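Lin1840 protein (Listeria innocua serovar 6a, PDB 4ZOC) probably hydrolyses terminal, non-reducing beta-D-glucosyl residues to release beta-D-glucose, as a family 3 glycosidase linked to beta-1,2-glucan breakdown. Local coordinates at residues Y604-L614 against V626-A637. The protein carries 2 engineered substitutions. Numbering follows the deposited sequence. Where two conformers were deposited one is given.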
ATOM      1  N   TYR A 604      33.093  13.502  -7.126  1.00 10.70           N
ATOM      2  CA  TYR A 604      34.539  13.491  -7.133  1.00 11.04           C
ATOM      3  C   TYR A 604      35.153  14.570  -6.195  1.00 11.48           C
ATOM      4  O   TYR A 604      36.339  14.500  -5.897  1.00 15.54           O
ATOM      5  CB  TYR A 604      35.107  13.590  -8.550  1.00 11.90           C
ATOM      6  CG  TYR A 604      34.593  12.534  -9.484  1.00 11.52           C
ATOM      7  CD1 TYR A 604      34.228  11.252  -8.988  1.00 10.63           C
ATOM      8  CD2 TYR A 604      34.517  12.758 -10.830  1.00 10.75           C
ATOM      9  CE1 TYR A 604      33.817  10.245  -9.842  1.00  9.59           C
ATOM     10  CE2 TYR A 604      34.070  11.785 -11.699  1.00 12.85           C
ATOM     11  CZ  TYR A 604      33.688  10.533 -11.215  1.00 12.19           C
ATOM     12  OH  TYR A 604      33.207   9.578 -12.132  1.00  8.27           O
ATOM     13  N   SER A 605      34.361  15.526  -5.764  1.00 10.85           N
ATOM     14  CA  SER A 605      34.797  16.606  -4.950  1.00 10.73           C
ATOM     15  C   SER A 605      34.368  16.339  -3.475  1.00 11.49           C
ATOM     16  O   SER A 605      33.676  15.351  -3.138  1.00 15.67           O
ATOM     17  CB  SER A 605      34.126  17.891  -5.423  1.00 10.10           C
ATOM     18  OG  SER A 605      34.295  18.184  -6.765  1.00 11.38           O
ATOM     19  N   GLU A 606      34.758  17.240  -2.611  1.00 11.88           N
ATOM     20  CA  GLU A 606      34.364  17.216  -1.187  1.00 12.81           C
ATOM     21  C   GLU A 606      33.950  18.635  -0.803  1.00 12.52           C
ATOM     22  O   GLU A 606      34.563  19.612  -1.221  1.00 14.39           O
ATOM     23  CB  GLU A 606      35.586  16.886  -0.376  1.00 15.93           C
ATOM     24  CG  GLU A 606      35.874  15.535   0.160  1.00 24.56           C
ATOM     25  CD  GLU A 606      36.788  15.707   1.403  1.00 36.18           C
ATOM     26  OE1 GLU A 606      37.924  16.149   1.232  1.00 42.35           O
ATOM     27  OE2 GLU A 606      36.390  15.488   2.586  1.00 49.79           O
ATOM     28  N   PHE A 607      32.912  18.767  -0.003  1.00 11.68           N
ATOM     29  CA  PHE A 607      32.371  20.088   0.310  1.00 13.19           C
ATOM     30  C   PHE A 607      32.206  20.253   1.779  1.00 14.11           C
ATOM     31  O   PHE A 607      32.115  19.316   2.495  1.00 17.21           O
ATOM     32  CB  PHE A 607      30.997  20.268  -0.320  1.00 12.38           C
ATOM     33  CG  PHE A 607      30.994  20.072  -1.824  1.00 11.72           C
ATOM     34  CD1 PHE A 607      31.283  21.139  -2.699  1.00 12.27           C
ATOM     35  CD2 PHE A 607      30.687  18.845  -2.355  1.00 10.00           C
ATOM     36  CE1 PHE A 607      31.322  20.967  -4.054  1.00  9.42           C
ATOM     37  CE2 PHE A 607      30.756  18.644  -3.736  1.00 11.69           C
ATOM     38  CZ  PHE A 607      31.015  19.717  -4.569  1.00 10.79           C
ATOM     39  N   GLU A 608      32.179  21.508   2.217  0.50 16.85           N
ATOM     40  CA  GLU A 608      31.900  21.828   3.600  0.50 17.34           C
ATOM     41  C   GLU A 608      30.808  22.854   3.636  0.50 14.72           C
ATOM     42  O   GLU A 608      30.844  23.818   2.854  0.50 16.87           O
ATOM     43  CB  GLU A 608      33.139  22.384   4.247  0.50 19.24           C
ATOM     44  CG  GLU A 608      33.778  21.446   5.249  0.50 24.39           C
ATOM     45  CD  GLU A 608      34.795  22.186   6.095  0.50 32.89           C
ATOM     46  OE1 GLU A 608      34.721  22.088   7.342  0.50 33.75           O
ATOM     47  OE2 GLU A 608      35.631  22.905   5.490  0.50 32.25           O
ATOM     48  N   LEU A 609      29.830  22.654   4.506  1.00 15.02           N
ATOM     49  CA  LEU A 609      28.712  23.583   4.580  1.00 15.88           C
ATOM     50  C   LEU A 609      28.661  24.185   5.974  1.00 15.59           C
ATOM     51  O   LEU A 609      28.829  23.480   6.934  1.00 19.39           O
ATOM     52  CB  LEU A 609      27.381  22.845   4.319  1.00 16.69           C
ATOM     53  CG  LEU A 609      27.033  22.543   2.888  1.00 18.59           C
ATOM     54  CD1 LEU A 609      27.926  21.457   2.283  1.00 18.94           C
ATOM     55  CD2 LEU A 609      25.550  22.254   2.836  1.00 20.76           C
ATOM     56  N   LYS A 610      28.345  25.460   6.077  1.00 16.43           N
ATOM     57  CA  LYS A 610      28.114  26.150   7.329  1.00 19.64           C
ATOM     58  C   LYS A 610      26.839  26.982   7.208  1.00 13.88           C
ATOM     59  O   LYS A 610      26.723  27.799   6.322  1.00 17.00           O
ATOM     60  CB  LYS A 610      29.324  27.090   7.634  1.00 24.32           C
ATOM     61  CG  LYS A 610      29.198  27.971   8.870  1.00 38.64           C
ATOM     62  CD  LYS A 610      29.690  27.232  10.122  1.00 46.80           C
ATOM     63  CE  LYS A 610      29.199  27.859  11.413  1.00 53.24           C
ATOM     64  NZ  LYS A 610      29.586  26.975  12.544  1.00 52.41           N
ATOM     65  N   THR A 611      25.936  26.810   8.154  1.00 15.63           N
ATOM     66  CA  THR A 611      24.688  27.587   8.241  1.00 16.02           C
ATOM     67  C   THR A 611      24.904  28.783   9.194  1.00 16.60           C
ATOM     68  O   THR A 611      25.426  28.648  10.304  1.00 20.98           O
ATOM     69  CB  THR A 611      23.514  26.639   8.670  1.00 16.77           C
ATOM     70  OG1 THR A 611      23.383  25.566   7.708  1.00 17.90           O
ATOM     71  CG2 THR A 611      22.220  27.341   8.791  1.00 11.81           C
ATOM     72  N   SER A 612      24.577  29.968   8.712  1.00 19.67           N
ATOM     73  CA  SER A 612      24.656  31.190   9.524  1.00 20.38           C
ATOM     74  C   SER A 612      23.640  31.092  10.661  1.00 21.23           C
ATOM     75  O   SER A 612      22.650  30.361  10.570  1.00 18.65           O
ATOM     76  CB  SER A 612      24.387  32.396   8.662  1.00 18.49           C
ATOM     77  OG  SER A 612      25.324  32.465   7.616  1.00 24.19           O
ATOM     78  N   SER A 613      23.929  31.815  11.754  1.00 25.09           N
ATOM     79  CA  SER A 613      23.097  31.814  12.935  1.00 22.35           C
ATOM     80  C   SER A 613      21.627  32.071  12.585  1.00 19.85           C
ATOM     81  O   SER A 613      21.335  32.936  11.788  1.00 24.25           O
ATOM     82  CB  SER A 613      23.622  32.925  13.905  1.00 27.35           C
ATOM     83  OG  SER A 613      23.344  32.587  15.242  1.00 37.00           O
ATOM     84  N   LEU A 614      20.726  31.277  13.178  1.00 18.87           N
ATOM     85  CA  LEU A 614      19.312  31.339  12.893  1.00 18.11           C
ATOM     86  C   LEU A 614      18.597  31.871  14.102  1.00 16.88           C
ATOM     87  O   LEU A 614      19.033  31.575  15.196  1.00 21.93           O
ATOM     88  CB  LEU A 614      18.737  29.932  12.580  1.00 18.35           C
ATOM     89  CG  LEU A 614      19.130  29.289  11.254  1.00 20.02           C
ATOM     90  CD1 LEU A 614      18.799  27.789  11.235  1.00 20.50           C
ATOM     91  CD2 LEU A 614      18.439  29.998  10.104  1.00 20.14           C
ATOM     92  N   VAL A 626      17.369  31.389   5.637  1.00 14.97           N
ATOM     93  CA  VAL A 626      18.421  30.428   5.928  1.00 15.24           C
ATOM     94  C   VAL A 626      19.571  30.716   4.994  1.00 16.69           C
ATOM     95  O   VAL A 626      19.414  30.732   3.745  1.00 18.89           O
ATOM     96  CB  VAL A 626      17.931  28.972   5.740  1.00 16.66           C
ATOM     97  CG1 VAL A 626      19.041  28.037   6.082  1.00 19.80           C
ATOM     98  CG2 VAL A 626      16.699  28.690   6.595  1.00 16.91           C
ATOM     99  N   GLU A 627      20.725  31.015   5.576  1.00 15.71           N
ATOM    100  CA  GLU A 627      21.895  31.384   4.802  1.00 16.21           C
ATOM    101  C   GLU A 627      22.949  30.332   4.973  1.00 14.01           C
ATOM    102  O   GLU A 627      23.285  29.947   6.095  1.00 16.41           O
ATOM    103  CB  GLU A 627      22.462  32.747   5.279  1.00 20.84           C
ATOM    104  CG  GLU A 627      23.703  33.172   4.502  1.00 21.75           C
ATOM    105  CD  GLU A 627      24.250  34.481   5.007  1.00 25.03           C
ATOM    106  OE1 GLU A 627      24.025  35.479   4.332  1.00 30.00           O
ATOM    107  OE2 GLU A 627      24.845  34.498   6.109  1.00 21.50           O
ATOM    108  N   VAL A 628      23.473  29.858   3.870  1.00 15.60           N
ATOM    109  CA  VAL A 628      24.370  28.723   3.890  1.00 15.68           C
ATOM    110  C   VAL A 628      25.618  29.055   3.095  1.00 14.87           C
ATOM    111  O   VAL A 628      25.538  29.444   1.958  1.00 18.19           O
ATOM    112  CB  VAL A 628      23.741  27.420   3.330  1.00 16.79           C
ATOM    113  CG1 VAL A 628      24.696  26.246   3.478  1.00 19.26           C
ATOM    114  CG2 VAL A 628      22.410  27.094   4.027  1.00 15.44           C
ATOM    115  N   THR A 629      26.766  28.849   3.717  1.00 17.85           N
ATOM    116  CA  THR A 629      28.064  29.023   3.047  1.00 19.63           C
ATOM    117  C   THR A 629      28.639  27.669   2.726  1.00 19.41           C
ATOM    118  O   THR A 629      28.769  26.781   3.585  1.00 21.22           O
ATOM    119  CB  THR A 629      29.034  29.759   3.982  1.00 21.80           C
ATOM    120  OG1 THR A 629      28.453  31.025   4.279  1.00 26.44           O
ATOM    121  CG2 THR A 629      30.344  30.010   3.321  1.00 24.72           C
ATOM    122  N   ILE A 630      28.974  27.507   1.463  1.00 15.96           N
ATOM    123  CA  ILE A 630      29.500  26.224   0.992  1.00 14.61           C
ATOM    124  C   ILE A 630      30.863  26.437   0.366  1.00 13.68           C
ATOM    125  O   ILE A 630      31.066  27.399  -0.354  1.00 18.56           O
ATOM    126  CB  ILE A 630      28.523  25.511   0.038  1.00 14.90           C
ATOM    127  CG1 ILE A 630      29.117  24.161  -0.391  1.00 15.70           C
ATOM    128  CG2 ILE A 630      28.148  26.380  -1.156  1.00 16.72           C
ATOM    129  CD1 ILE A 630      28.048  23.211  -0.970  1.00 15.79           C
ATOM    130  N   LYS A 631      31.790  25.532   0.677  1.00 14.01           N
ATOM    131  CA  LYS A 631      33.150  25.529   0.151  1.00 16.76           C
ATOM    132  C   LYS A 631      33.509  24.171  -0.434  1.00 14.50           C
ATOM    133  O   LYS A 631      33.222  23.158   0.152  1.00 14.74           O
ATOM    134  CB  LYS A 631      34.151  25.872   1.263  1.00 17.05           C
ATOM    135  CG  LYS A 631      35.516  26.234   0.675  1.00 22.17           C
ATOM    136  CD  LYS A 631      36.562  26.622   1.695  1.00 26.64           C
ATOM    137  CE  LYS A 631      37.889  26.729   0.966  1.00 30.25           C
ATOM    138  NZ  LYS A 631      38.885  27.255   1.904  1.00 36.83           N
ATOM    139  N   ASN A 632      34.107  24.180  -1.615  1.00 13.17           N
ATOM    140  CA  ASN A 632      34.760  23.032  -2.190  1.00 14.93           C
ATOM    141  C   ASN A 632      36.211  22.924  -1.714  1.00 16.11           C
ATOM    142  O   ASN A 632      37.035  23.738  -2.083  1.00 18.64           O
ATOM    143  CB  ASN A 632      34.720  23.145  -3.711  1.00 13.49           C
ATOM    144  CG  ASN A 632      35.345  21.954  -4.450  1.00 12.86           C
ATOM    145  OD1 ASN A 632      36.039  21.088  -3.900  1.00 12.26           O
ATOM    146  ND2 ASN A 632      35.133  21.943  -5.785  1.00 14.19           N
ATOM    147  N   ILE A 633      36.449  21.962  -0.817  1.00 16.11           N
ATOM    148  CA  ILE A 633      37.684  21.789  -0.121  1.00 15.80           C
ATOM    149  C   ILE A 633      38.594  20.778  -0.809  1.00 19.06           C
ATOM    150  O   ILE A 633      39.589  20.329  -0.240  1.00 16.44           O
ATOM    151  CB  ILE A 633      37.448  21.430   1.359  1.00 19.95           C
ATOM    152  CG1 ILE A 633      36.663  20.113   1.526  1.00 19.66           C
ATOM    153  CG2 ILE A 633      36.697  22.589   2.102  1.00 20.89           C
ATOM    154  CD1 ILE A 633      36.681  19.533   2.950  1.00 22.74           C
ATOM    155  N   SER A 634      38.242  20.391  -2.021  1.00 16.70           N
ATOM    156  CA  SER A 634      39.067  19.455  -2.839  1.00 19.45           C
ATOM    157  C   SER A 634      39.737  20.225  -3.973  1.00 18.33           C
ATOM    158  O   SER A 634      39.560  21.465  -4.129  1.00 18.64           O
ATOM    159  CB  SER A 634      38.201  18.317  -3.407  1.00 18.29           C
ATOM    160  OG  SER A 634      37.361  18.786  -4.504  1.00 16.13           O
ATOM    161  N   ASP A 635      40.501  19.493  -4.795  1.00 16.71           N
ATOM    162  CA  ASP A 635      41.148  20.067  -5.888  1.00 18.11           C
ATOM    163  C   ASP A 635      40.381  19.820  -7.176  1.00 22.09           C
ATOM    164  O   ASP A 635      40.922  20.009  -8.260  1.00 21.32           O
ATOM    165  CB  ASP A 635      42.569  19.455  -5.996  1.00 20.88           C
ATOM    166  CG  ASP A 635      43.417  19.822  -4.811  1.00 24.23           C
ATOM    167  OD1 ASP A 635      43.451  21.025  -4.429  1.00 25.34           O
ATOM    168  OD2 ASP A 635      44.043  18.928  -4.262  1.00 28.26           O
ATOM    169  N   ILE A 636      39.128  19.394  -7.058  1.00 21.41           N
ATOM    170  CA  ILE A 636      38.340  19.006  -8.247  1.00 17.63           C
ATOM    171  C   ILE A 636      37.042  19.862  -8.251  1.00 13.64           C
ATOM    172  O   ILE A 636      36.365  19.891  -7.268  1.00 12.65           O
ATOM    173  CB  ILE A 636      38.012  17.511  -8.179  1.00 21.06           C
ATOM    174  CG1 ILE A 636      39.323  16.662  -8.268  1.00 26.36           C
ATOM    175  CG2 ILE A 636      37.093  17.113  -9.303  1.00 18.31           C
ATOM    176  CD1 ILE A 636      39.199  15.333  -7.547  1.00 29.20           C
ATOM    177  N   ALA A 637      36.755  20.588  -9.331  1.00 12.33           N
ATOM    178  CA  ALA A 637      35.544  21.399  -9.464  1.00 13.73           C
ATOM    179  C   ALA A 637      34.329  20.463  -9.434  1.00 14.95           C
ATOM    180  O   ALA A 637      34.404  19.330  -9.945  1.00 11.19           O
ATOM    181  CB  ALA A 637      35.560  22.158 -10.774  1.00 18.54           C
TER
HETATM  182  O   HOH W   1      27.072  30.412   6.711  1.00 26.58           O
HETATM  183  O   HOH W   2      21.026  31.140   8.332  1.00 18.59           O
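Strand 607-611 runs antiparallel to the 626-632 part of strand 624-632, their axes 4.7 Å apart at closest, with E608–K631 and K610–T629 as hydrogen-bonded pairs; the straightest rung runs from T629 N to K610 O (172° at the hydrogen). F607, L609 and T611 share one face with N632, I630 and V628. There L609 and I630 run alongside each other in the same direction, L609 CD1 3.7 Å from I630 CD1, and both touch I642 of strand 638-648. The F607 ring meets N632 obliquely, CD1 near CA and CE1 near CB, with ring and amide planes 48° apart.

Past the strands, N632 organises the turn. With CG anti to the backbone N (chi1 -178°), its amide is carried over the turn: OD1 accepts from S634 N, making an Asx turn, and also from S634 OG, while ND2 donates almost straight to I636 O at 2.8 Å and also bonds L668 O. S634 OG accepts from I636 N, an ST turn. S605 OG donates to I636 O at 2.7 Å from the opposite face of its plane.

At the other end S612 OG donates to the anti lone pair of E627 OE2 (2.6 Å), and water 1 bridges K610 O, S612 OG and T629 OG1. This edge strand packs apolar groups against strand 638-648, consistent with a fibronectin type III-like sandwich; N632 ND2 closes the turn from within, while S605 OG ties it to the chain entering the strand.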